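Local coordinates for sterol regulatory element-binding protein cleavage-activating protein (Schizosaccharomyces pombe, PDB 4YHC) that escorts the membrane-bound transcription factor precursor sre1 for processing at low sterol or oxygen, the fragment here being its cytoplasmic WD40 domain, at residues L121-M126 with F138-V143. The protein carries 9 engineered substitutions. Sequence-based numbering, arbitrary orientation.
Sequences LNVFWM and FELVVV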
ATOM      1  N   LEU A 121      16.105  -5.547   2.650  1.00 28.47           N
ATOM      2  CA  LEU A 121      15.268  -6.398   1.804  1.00 32.70           C
ATOM      3  C   LEU A 121      13.895  -5.829   1.511  1.00 32.49           C
ATOM      4  O   LEU A 121      13.262  -5.258   2.393  1.00 33.46           O
ATOM      5  CB  LEU A 121      15.020  -7.734   2.493  1.00 27.06           C
ATOM      6  CG  LEU A 121      16.198  -8.628   2.769  1.00 33.94           C
ATOM      7  CD1 LEU A 121      15.622 -10.027   3.003  1.00 33.29           C
ATOM      8  CD2 LEU A 121      17.222  -8.652   1.638  1.00 34.60           C
ATOM      9  N   ASN A 122      13.420  -6.061   0.301  1.00 26.95           N
ATOM     10  CA  ASN A 122      12.001  -5.970   0.018  1.00 27.20           C
ATOM     11  C   ASN A 122      11.558  -7.319  -0.503  1.00 30.54           C
ATOM     12  O   ASN A 122      12.276  -7.871  -1.331  1.00 31.70           O
ATOM     13  CB  ASN A 122      11.782  -4.895  -1.007  1.00 34.00           C
ATOM     14  CG  ASN A 122      10.351  -4.446  -1.072  1.00 46.64           C
ATOM     15  OD1 ASN A 122       9.544  -4.744  -0.180  1.00 48.10           O
ATOM     16  ND2 ASN A 122      10.014  -3.722  -2.141  1.00 53.14           N
ATOM     17  N   VAL A 123      10.434  -7.880   0.008  1.00 20.89           N
ATOM     18  CA  VAL A 123       9.940  -9.182  -0.415  1.00 15.79           C
ATOM     19  C   VAL A 123       8.529  -9.150  -0.947  1.00 21.73           C
ATOM     20  O   VAL A 123       7.732  -8.484  -0.372  1.00 23.43           O
ATOM     21  CB  VAL A 123       9.956 -10.152   0.776  1.00 24.05           C
ATOM     22  CG1 VAL A 123       9.390 -11.491   0.324  1.00 28.96           C
ATOM     23  CG2 VAL A 123      11.369 -10.336   1.293  1.00 19.32           C
ATOM     24  N   PHE A 124       8.220  -9.869  -2.024  1.00 22.72           N
ATOM     25  CA  PHE A 124       6.901  -9.816  -2.664  1.00 27.89           C
ATOM     26  C   PHE A 124       6.546 -11.206  -3.039  1.00 27.01           C
ATOM     27  O   PHE A 124       7.389 -11.906  -3.536  1.00 28.10           O
ATOM     28  CB  PHE A 124       6.934  -9.157  -4.079  1.00 31.16           C
ATOM     29  CG  PHE A 124       7.735  -7.953  -4.163  1.00 31.02           C
ATOM     30  CD1 PHE A 124       7.336  -6.836  -3.535  1.00 34.31           C
ATOM     31  CD2 PHE A 124       8.884  -7.936  -4.925  1.00 47.11           C
ATOM     32  CE1 PHE A 124       8.063  -5.692  -3.622  1.00 45.05           C
ATOM     33  CE2 PHE A 124       9.640  -6.809  -5.007  1.00 47.57           C
ATOM     34  CZ  PHE A 124       9.233  -5.679  -4.345  1.00 51.36           C
ATOM     35  N   TRP A 125       5.295 -11.575  -2.848  1.00 21.84           N
ATOM     36  CA  TRP A 125       4.713 -12.798  -3.396  1.00 19.12           C
ATOM     37  C   TRP A 125       4.029 -12.530  -4.737  1.00 29.75           C
ATOM     38  O   TRP A 125       3.264 -11.555  -4.872  1.00 24.61           O
ATOM     39  CB  TRP A 125       3.616 -13.269  -2.467  1.00 23.83           C
ATOM     40  CG  TRP A 125       4.056 -13.790  -1.111  1.00 24.26           C
ATOM     41  CD1 TRP A 125       4.628 -13.084  -0.127  1.00 26.31           C
ATOM     42  CD2 TRP A 125       3.852 -15.085  -0.604  1.00 20.58           C
ATOM     43  NE1 TRP A 125       4.775 -13.845   0.974  1.00 24.01           N
ATOM     44  CE2 TRP A 125       4.298 -15.091   0.709  1.00 20.25           C
ATOM     45  CE3 TRP A 125       3.270 -16.238  -1.121  1.00 22.10           C
ATOM     46  CZ2 TRP A 125       4.257 -16.249   1.535  1.00 23.49           C
ATOM     47  CZ3 TRP A 125       3.170 -17.378  -0.298  1.00 22.91           C
ATOM     48  CH2 TRP A 125       3.690 -17.385   0.994  1.00 26.48           C
ATOM     49  N   MET A 126       4.242 -13.396  -5.712  1.00 24.09           N
ATOM     50  CA  MET A 126       3.502 -13.259  -6.943  1.00 28.53           C
ATOM     51  C   MET A 126       2.894 -14.613  -7.336  1.00 31.29           C
ATOM     52  O   MET A 126       3.526 -15.631  -7.185  1.00 33.64           O
ATOM     53  CB  MET A 126       4.391 -12.733  -8.044  1.00 25.39           C
ATOM     54  CG  MET A 126       5.113 -11.404  -7.631  1.00 29.46           C
ATOM     55  SD  MET A 126       6.114 -10.769  -8.960  1.00 39.47           S
ATOM     56  CE  MET A 126       4.880  -9.785  -9.729  1.00 46.26           C
ATOM     57  N   PHE A 138       3.680 -20.168  -6.160  1.00 28.34           N
ATOM     58  CA  PHE A 138       3.983 -18.748  -6.046  1.00 29.47           C
ATOM     59  C   PHE A 138       5.396 -18.528  -6.489  1.00 31.52           C
ATOM     60  O   PHE A 138       6.217 -19.427  -6.390  1.00 29.94           O
ATOM     61  CB  PHE A 138       3.889 -18.224  -4.596  1.00 30.49           C
ATOM     62  CG  PHE A 138       2.522 -18.300  -3.987  1.00 28.57           C
ATOM     63  CD1 PHE A 138       1.549 -17.311  -4.248  1.00 30.16           C
ATOM     64  CD2 PHE A 138       2.172 -19.369  -3.200  1.00 25.39           C
ATOM     65  CE1 PHE A 138       0.300 -17.379  -3.674  1.00 25.83           C
ATOM     66  CE2 PHE A 138       0.903 -19.439  -2.623  1.00 25.04           C
ATOM     67  CZ  PHE A 138      -0.031 -18.464  -2.867  1.00 27.01           C
ATOM     68  N   GLU A 139       5.677 -17.303  -6.936  1.00 30.81           N
ATOM     69  CA  GLU A 139       7.030 -16.789  -6.938  1.00 34.58           C
ATOM     70  C   GLU A 139       7.264 -15.811  -5.807  1.00 28.92           C
ATOM     71  O   GLU A 139       6.486 -14.885  -5.613  1.00 30.82           O
ATOM     72  CB  GLU A 139       7.325 -16.192  -8.289  1.00 46.50           C
ATOM     73  CG  GLU A 139       7.315 -17.281  -9.352  1.00 62.50           C
ATOM     74  CD  GLU A 139       7.523 -16.749 -10.740  1.00 71.43           C
ATOM     75  OE1 GLU A 139       6.670 -15.930 -11.175  1.00 68.72           O
ATOM     76  OE2 GLU A 139       8.554 -17.149 -11.361  1.00 78.19           O
ATOM     77  N   LEU A 140       8.307 -16.060  -5.023  1.00 22.75           N
ATOM     78  CA  LEU A 140       8.652 -15.246  -3.892  1.00 27.88           C
ATOM     79  C   LEU A 140       9.879 -14.479  -4.295  1.00 30.11           C
ATOM     80  O   LEU A 140      10.960 -15.092  -4.522  1.00 27.94           O
ATOM     81  CB  LEU A 140       8.980 -16.089  -2.656  1.00 27.14           C
ATOM     82  CG  LEU A 140       8.448 -15.806  -1.276  1.00 32.34           C
ATOM     83  CD1 LEU A 140       9.293 -16.526  -0.211  1.00 23.70           C
ATOM     84  CD2 LEU A 140       8.274 -14.337  -0.940  1.00 36.69           C
ATOM     85  N   VAL A 141       9.759 -13.162  -4.362  1.00 22.84           N
ATOM     86  CA  VAL A 141      10.846 -12.337  -4.861  1.00 18.61           C
ATOM     87  C   VAL A 141      11.490 -11.584  -3.717  1.00 27.22           C
ATOM     88  O   VAL A 141      10.828 -10.923  -2.894  1.00 23.15           O
ATOM     89  CB  VAL A 141      10.330 -11.354  -5.916  1.00 27.53           C
ATOM     90  CG1 VAL A 141      11.447 -10.469  -6.461  1.00 26.09           C
ATOM     91  CG2 VAL A 141       9.647 -12.119  -7.062  1.00 26.37           C
ATOM     92  N   VAL A 142      12.806 -11.645  -3.675  1.00 21.38           N
ATOM     93  CA  VAL A 142      13.575 -10.991  -2.664  1.00 27.12           C
ATOM     94  C   VAL A 142      14.490 -10.002  -3.315  1.00 29.14           C
ATOM     95  O   VAL A 142      15.351 -10.375  -4.130  1.00 27.94           O
ATOM     96  CB  VAL A 142      14.421 -12.029  -1.883  1.00 25.57           C
ATOM     97  CG1 VAL A 142      15.222 -11.350  -0.789  1.00 26.55           C
ATOM     98  CG2 VAL A 142      13.492 -13.033  -1.252  1.00 20.42           C
ATOM     99  N   VAL A 143      14.303  -8.739  -2.979  1.00 21.44           N
ATOM    100  CA  VAL A 143      15.055  -7.665  -3.573  1.00 20.78           C
ATOM    101  C   VAL A 143      15.968  -7.053  -2.535  1.00 30.34           C
ATOM    102  O   VAL A 143      15.525  -6.656  -1.439  1.00 28.69           O
ATOM    103  CB  VAL A 143      14.145  -6.556  -4.181  1.00 27.92           C
ATOM    104  CG1 VAL A 143      14.983  -5.470  -4.842  1.00 24.27           C
ATOM    105  CG2 VAL A 143      13.175  -7.150  -5.207  1.00 29.81           C
TER
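The backbone O of E139 takes a hydrogen bond from M126 N, 2.7 Å away, and M126 O accepts N-H of E139 in return. Equivalent backbone pairs join F124 to V141 and N122 to V143, V141 N meeting F124 O almost straight, at 179°. Between them lie the non-hydrogen-bonded pairs V123–V142 and W125–L140. The indole of W125 meets one partner at its edge and another over a face. Its CE3–CZ3 edge points at the face of F138, CE3 lying 3.6 Å from F138 CG. The planes stand at 83°, a T-shaped pair. Over one indole face comes L140 CD2, 4.1 Å from the five-membered ring centroid. The two strands are the first hairpin of a four-stranded antiparallel sheet, one blade of the WD40 propeller, within the predicted third repeat. An alanine in place of F138 would probably leave that indole edge without its aromatic mate and open a gap beside it. W125 NE1 is hydrogen-bonded to S90 OG on strand 88-92, in the preceding blade. On the other face of the sheet, the F124 ring lies beside V141 and V143, its CE2 reaching V143 CG2 at 3.6 Å.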